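PDB 3K2G: resiniferatoxin-binding, phosphotriesterase-related protein from Rhodobacter sphaeroides 2.4.1, which binds resiniferatoxin and, as a binuclear zinc TIM-barrel member of the phosphotriesterase family, is probably a metal-dependent hydrolase of phosphoesters. Local coordinates for the interface of chains A and B. Residues are numbered along the deposited sequence; one frame, centred on the assembly and turned at random. Chains: chain A/B, Resiniferatoxin-binding, phosphotriesterase-related protein.

Contact 1: the interface of chains A and B. Residues chain A 321, 324-325, 329; chain B 67-68, 71.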
# COMPACT_ATOMS: atom_id res chain seq x y z
N PHE A 321 4.84 4.84 -31.25
CA PHE A 321 4.20 5.25 -30.00
C PHE A 321 5.15 5.28 -28.80
O PHE A 321 5.23 6.27 -28.09
CB PHE A 321 3.02 4.32 -29.72
CG PHE A 321 2.19 4.71 -28.54
CD1 PHE A 321 1.20 5.67 -28.65
CD2 PHE A 321 2.40 4.11 -27.30
CE1 PHE A 321 0.42 6.03 -27.55
CE2 PHE A 321 1.63 4.46 -26.19
CZ PHE A 321 0.64 5.43 -26.32
N LYS A 324 7.53 8.29 -29.32
CA LYS A 324 6.84 9.59 -29.30
C LYS A 324 5.99 9.90 -28.08
O LYS A 324 5.91 11.06 -27.65
CB LYS A 324 5.95 9.75 -30.53
CG LYS A 324 6.69 9.73 -31.86
CD LYS A 324 5.84 10.34 -32.97
CE LYS A 324 4.45 9.73 -33.03
NZ LYS A 324 3.52 10.53 -33.89
N HIS A 325 5.37 8.88 -27.49
CA HIS A 325 4.48 9.12 -26.37
C HIS A 325 4.81 8.50 -25.04
O HIS A 325 4.48 9.08 -24.01
CB HIS A 325 3.06 8.73 -26.77
CG HIS A 325 2.52 9.54 -27.90
ND1 HIS A 325 2.20 10.88 -27.77
CD2 HIS A 325 2.29 9.23 -29.19
CE1 HIS A 325 1.80 11.35 -28.94
NE2 HIS A 325 1.85 10.37 -29.82
N ARG A 329 6.12 10.12 -21.21
CA ARG A 329 5.39 9.73 -20.01
C ARG A 329 6.38 9.33 -18.92
O ARG A 329 6.22 9.70 -17.75
CB ARG A 329 4.44 8.57 -20.33
CG ARG A 329 3.54 8.16 -19.17
CD ARG A 329 2.66 6.97 -19.55
NE ARG A 329 1.69 7.32 -20.58
CZ ARG A 329 0.54 7.94 -20.35
NH1 ARG A 329 0.19 8.29 -19.12
NH2 ARG A 329 -0.27 8.22 -21.37
N SER B 67 -5.06 7.60 -32.61
CA SER B 67 -4.01 7.45 -31.61
C SER B 67 -3.54 8.81 -31.12
O SER B 67 -3.50 9.07 -29.92
CB SER B 67 -2.82 6.67 -32.18
OG SER B 67 -1.76 6.62 -31.24
N GLU B 68 -3.18 9.69 -32.06
CA GLU B 68 -2.72 11.03 -31.72
C GLU B 68 -3.79 11.80 -30.94
O GLU B 68 -3.48 12.48 -29.97
CB GLU B 68 -2.34 11.82 -32.99
CG GLU B 68 -0.98 11.46 -33.61
CD GLU B 68 0.18 11.63 -32.65
OE1 GLU B 68 0.26 12.68 -31.97
OE2 GLU B 68 1.02 10.72 -32.57
N GLN B 71 -4.12 11.23 -27.22
CA GLN B 71 -3.08 11.81 -26.37
C GLN B 71 -3.29 13.31 -26.15
O GLN B 71 -2.56 13.93 -25.37
CB GLN B 71 -1.68 11.60 -26.99
CG GLN B 71 -1.41 10.21 -27.54
CD GLN B 71 -1.79 9.10 -26.59
OE1 GLN B 71 -1.42 9.13 -25.42
NE2 GLN B 71 -2.53 8.12 -27.09
O HOH W 1 0.83 8.66 -23.95
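A:Lys324 and A:His325 both bond to one carboxylate oxygen of B:Glu68, OE2. They come from opposite faces of the carboxylate plane. A:Lys324 NZ, the ammonium, forms a salt bridge and hydrogen bond to B:Glu68 OE2 at 2.8 Å. A:His325 NE2 donates to B:Glu68 OE2 at 2.9 Å. That bond is almost straight, 175° at the hydrogen, and OE2 lies in the plane of the imidazole. The negative charge beside the ring may raise its affinity for a proton.

Packing is carried by B:Gln71. Its CG lies over one face of the A:His325 ring, 3.7 Å from the ring centroid, in a CH-pi contact. The CB of A:Lys324 covers the opposite face near the rim. B:Gln71 is bent at chi2 (-48°), which turns its amide away from the imidazole toward A:Phe321. NE2 of B:Gln71 then meets the phenyl edge at A:Phe321 CE1, 3.6 Å away, with amide and ring nearly perpendicular. Within chain B, B:Gln71 NE2 also donates to the backbone O of B:Ser67 at 3.1 Å, which helps fix the amide.

One water links the amide oxygen to chain A. The water oxygen lies 2.7 Å from B:Gln71 OE1 and also bonds A:Arg329 NH2.

The chain A residues all lie on helix 321-332. The chain B residues come from the short helix 66-70 and the loop residue just after it.

Contact 2: the interface of chains A and B. Residues chain A 66-68, 70-71; chain B 315-317, 321, 325.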
# COMPACT_ATOMS: atom_id res chain seq x y z
N LEU A 66 -14.42 -0.18 -33.74
CA LEU A 66 -13.21 -0.24 -32.93
C LEU A 66 -13.45 -0.46 -31.44
O LEU A 66 -12.68 -1.18 -30.79
CB LEU A 66 -12.39 1.03 -33.12
CG LEU A 66 -11.81 1.24 -34.52
CD1 LEU A 66 -10.95 2.49 -34.51
CD2 LEU A 66 -10.97 0.03 -34.94
N SER A 67 -14.50 0.14 -30.87
CA SER A 67 -14.75 -0.04 -29.45
C SER A 67 -14.93 -1.52 -29.15
O SER A 67 -14.29 -2.07 -28.26
CB SER A 67 -15.99 0.71 -28.99
OG SER A 67 -16.18 0.53 -27.59
N GLU A 68 -15.82 -2.15 -29.91
CA GLU A 68 -16.09 -3.57 -29.73
C GLU A 68 -14.85 -4.43 -29.92
O GLU A 68 -14.63 -5.37 -29.15
CB GLU A 68 -17.19 -4.02 -30.69
CG GLU A 68 -18.58 -3.58 -30.28
CD GLU A 68 -18.92 -4.02 -28.86
OE1 GLU A 68 -18.80 -5.24 -28.58
OE2 GLU A 68 -19.31 -3.16 -28.04
N ARG A 70 -11.79 -3.64 -29.38
CA ARG A 70 -10.90 -3.45 -28.24
C ARG A 70 -11.31 -4.34 -27.06
O ARG A 70 -10.50 -4.62 -26.17
CB ARG A 70 -10.89 -1.98 -27.80
CG ARG A 70 -10.16 -1.03 -28.76
CD ARG A 70 -9.88 0.33 -28.10
NE ARG A 70 -11.09 1.07 -27.74
CZ ARG A 70 -11.78 1.84 -28.58
NH1 ARG A 70 -11.39 1.96 -29.84
NH2 ARG A 70 -12.86 2.49 -28.16
N GLN A 71 -12.56 -4.80 -27.06
CA GLN A 71 -13.06 -5.65 -25.98
C GLN A 71 -12.98 -7.14 -26.34
O GLN A 71 -13.29 -8.00 -25.52
CB GLN A 71 -14.51 -5.29 -25.65
CG GLN A 71 -14.78 -3.80 -25.45
CD GLN A 71 -13.81 -3.15 -24.48
OE1 GLN A 71 -13.58 -3.66 -23.38
NE2 GLN A 71 -13.25 -2.02 -24.88
N GLY B 315 -15.08 5.71 -33.49
CA GLY B 315 -14.14 4.80 -32.85
C GLY B 315 -14.21 4.78 -31.34
O GLY B 315 -13.40 4.10 -30.68
N GLY B 316 -15.16 5.52 -30.78
CA GLY B 316 -15.31 5.59 -29.33
C GLY B 316 -16.23 4.54 -28.74
O GLY B 316 -16.69 3.64 -29.44
N ASN B 317 -16.52 4.67 -27.44
CA ASN B 317 -17.35 3.71 -26.71
C ASN B 317 -18.87 3.93 -26.78
O ASN B 317 -19.63 3.00 -26.57
CB ASN B 317 -16.91 3.68 -25.25
CG ASN B 317 -15.45 3.25 -25.09
OD1 ASN B 317 -14.74 3.73 -24.21
ND2 ASN B 317 -15.02 2.33 -25.93
N PHE B 321 -21.65 1.57 -23.44
CA PHE B 321 -20.44 0.95 -22.91
C PHE B 321 -20.54 0.56 -21.44
O PHE B 321 -20.20 -0.56 -21.06
CB PHE B 321 -19.25 1.90 -23.13
CG PHE B 321 -17.93 1.30 -22.76
CD1 PHE B 321 -17.30 0.41 -23.62
CD2 PHE B 321 -17.32 1.62 -21.55
CE1 PHE B 321 -16.07 -0.16 -23.28
CE2 PHE B 321 -16.10 1.06 -21.20
CZ PHE B 321 -15.47 0.17 -22.07
N HIS B 325 -20.22 -3.28 -21.19
CA HIS B 325 -18.87 -3.70 -20.85
C HIS B 325 -18.40 -3.45 -19.42
O HIS B 325 -17.73 -4.30 -18.84
CB HIS B 325 -17.90 -3.08 -21.85
CG HIS B 325 -18.17 -3.49 -23.27
ND1 HIS B 325 -17.87 -4.75 -23.75
CD2 HIS B 325 -18.74 -2.83 -24.30
CE1 HIS B 325 -18.24 -4.84 -25.01
NE2 HIS B 325 -18.77 -3.69 -25.37
O HOH W 2 -16.25 2.16 -32.02
O HOH W 3 -12.82 0.85 -25.23
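A:Gln71 and B:His325 form the apolar centre. The CG of A:Gln71 sits over one face of the imidazole, 3.7 Å from the ring centroid, as a CH-pi contact. Beyond it, the A:Gln71 amide stands nearly perpendicular to the B:Phe321 ring and meets it at the edge, with CD 3.9 Å from CE1. The phenyl is itself packed between B:His325 CB on one face and B:Asn317 CG on the other. Its CG is anti to the backbone N (chi1 -173°), which directs the ring toward the glutamine.

Beside this CH-pi contact, B:His325 NE2 donates to the A:Glu68 carboxylate at OE2, 2.8 Å away. It arrives on the syn side, 25° out of the carboxylate plane.

Farther out, B:Asn317 ND2 donates to the hydroxyl OG of A:Ser67 at 2.7 Å. B:Asn317 ND2 also lies 3.1 Å from A:Arg70 NH2. Two donors meet there, so the modelled amide orientation is in some doubt. The guanidinium of A:Arg70 meets B:Gly315 end-on. A:Arg70 NH1 and NH2 both donate to B:Gly315 O, at 3.1 Å and 3.0 Å, and that oxygen lies close to the guanidinium plane. One face of the guanidinium rests against A:Leu66 O and A:Ser67 CA.

Two waters extend the rim. One joins A:Ser67 N to B:Gly316 O. The other joins A:Arg70 NE to B:Asn317 ND2.

The patch fits helix 66-70 of one subunit against helix 321-332 and the preceding loop of the other. It probably helps hold the two copies together.

Contact 3: the interface of chains A and B. Residues chain A 279, 282, 285; chain B 279, 282, 285.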
# COMPACT_ATOMS: atom_id res chain seq x y z
N SER A 279 -2.56 -0.07 -17.79
CA SER A 279 -2.39 1.25 -18.38
C SER A 279 -0.91 1.58 -18.45
O SER A 279 -0.10 0.96 -17.76
CB SER A 279 -3.10 2.30 -17.52
OG SER A 279 -2.46 2.39 -16.26
N GLU A 282 0.49 2.78 -15.04
CA GLU A 282 0.79 1.72 -14.09
C GLU A 282 2.14 1.09 -14.43
O GLU A 282 2.95 0.81 -13.54
CB GLU A 282 -0.29 0.64 -14.13
CG GLU A 282 -1.63 1.07 -13.57
CD GLU A 282 -2.69 0.02 -13.76
OE1 GLU A 282 -3.00 -0.31 -14.93
OE2 GLU A 282 -3.22 -0.49 -12.74
N ARG A 285 5.02 3.39 -13.51
CA ARG A 285 5.32 3.31 -12.08
C ARG A 285 6.19 2.09 -11.77
O ARG A 285 7.14 2.18 -11.00
CB ARG A 285 4.02 3.24 -11.26
CG ARG A 285 3.46 4.60 -10.90
CD ARG A 285 2.34 4.49 -9.88
NE ARG A 285 1.07 4.07 -10.48
CZ ARG A 285 0.30 4.86 -11.23
NH1 ARG A 285 0.67 6.10 -11.49
NH2 ARG A 285 -0.84 4.39 -11.73
N SER B 279 -7.76 3.93 -15.50
CA SER B 279 -8.32 2.77 -16.20
C SER B 279 -9.60 2.29 -15.53
O SER B 279 -9.81 2.54 -14.35
CB SER B 279 -7.32 1.62 -16.20
OG SER B 279 -7.24 1.06 -14.90
N GLU B 282 -8.89 0.29 -12.39
CA GLU B 282 -8.56 1.08 -11.21
C GLU B 282 -9.83 1.64 -10.59
O GLU B 282 -9.97 1.67 -9.37
CB GLU B 282 -7.62 2.23 -11.58
CG GLU B 282 -6.22 1.81 -12.01
CD GLU B 282 -5.40 2.98 -12.51
OE1 GLU B 282 -5.82 3.62 -13.49
OE2 GLU B 282 -4.34 3.26 -11.92
N ARG B 285 -11.92 -1.12 -8.84
CA ARG B 285 -11.39 -1.41 -7.52
C ARG B 285 -11.79 -0.35 -6.50
O ARG B 285 -12.10 -0.68 -5.35
CB ARG B 285 -9.87 -1.55 -7.55
CG ARG B 285 -9.37 -2.91 -8.02
CD ARG B 285 -7.92 -3.14 -7.60
NE ARG B 285 -7.01 -2.20 -8.25
CZ ARG B 285 -6.65 -2.27 -9.53
NH1 ARG B 285 -7.12 -3.24 -10.30
NH2 ARG B 285 -5.82 -1.37 -10.04
O HOH W 4 -3.71 4.41 -15.00
O HOH W 5 -5.62 -1.07 -15.35
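The start of helix 280-292 forms this contact in both chains, with an N-terminal capping box made by A:Ser279 with A:Glu282, and by B:Ser279 with B:Glu282. In chain A, the backbone N of A:Glu282 donates to A:Ser279 OG at 3.2 Å. In return, A:Ser279 N donates to A:Glu282 OE1 at 2.9 Å, in a nearly straight bond of 174° at the hydrogen. This bond uses the anti lone pair of the carboxylate oxygen. A:Ser279 OG also donates to OE1, and the matching bond in chain B is weak. CG of A:Glu282 lies beside the backbone N (chi1 -70°), which brings OE1 back to the cap.

The two OE2 atoms point across the interface. A:Glu282 and B:Glu282 approach tip to tip, with OE2 to OE2 at 4.0 Å. Their like charges are probably offset by arginines from the opposite chains. A:Arg285 NH2 lies 3.7 Å from B:Glu282 OE2, and B:Arg285 NH2 lies 3.9 Å from A:Glu282 OE2. These are long salt bridges, with guanidinium and carboxylate nearly coplanar.

Two waters make the polar bridges. One bonds A:Ser279 OG and B:Glu282 OE1, each at 2.7 Å. Its twin bonds B:Ser279 OG and A:Glu282 OE1.

No direct hydrogen bond crosses here. The site caps two symmetry-related helices and probably joins them through water and longer-range charge.

Contact 1 and contact 2 come from regions related by the two-fold with the chains exchanged. The centres of their C-alpha atoms are about 19 Å apart. Both set helix 66-70 and residue 71 of one copy against helix 321-332 of the other. Contact 2 also takes in the loop at 315-317. The C-alpha centre of contact 3 lies about 18 Å from that of contact 1 and 19 Å from that of contact 2. It shares no residue with them, and in it the starts of helix 280-292 from both copies face each other. This pairing belongs to the deposited assembly of four copies; the structure alone does not show that it forms in solution.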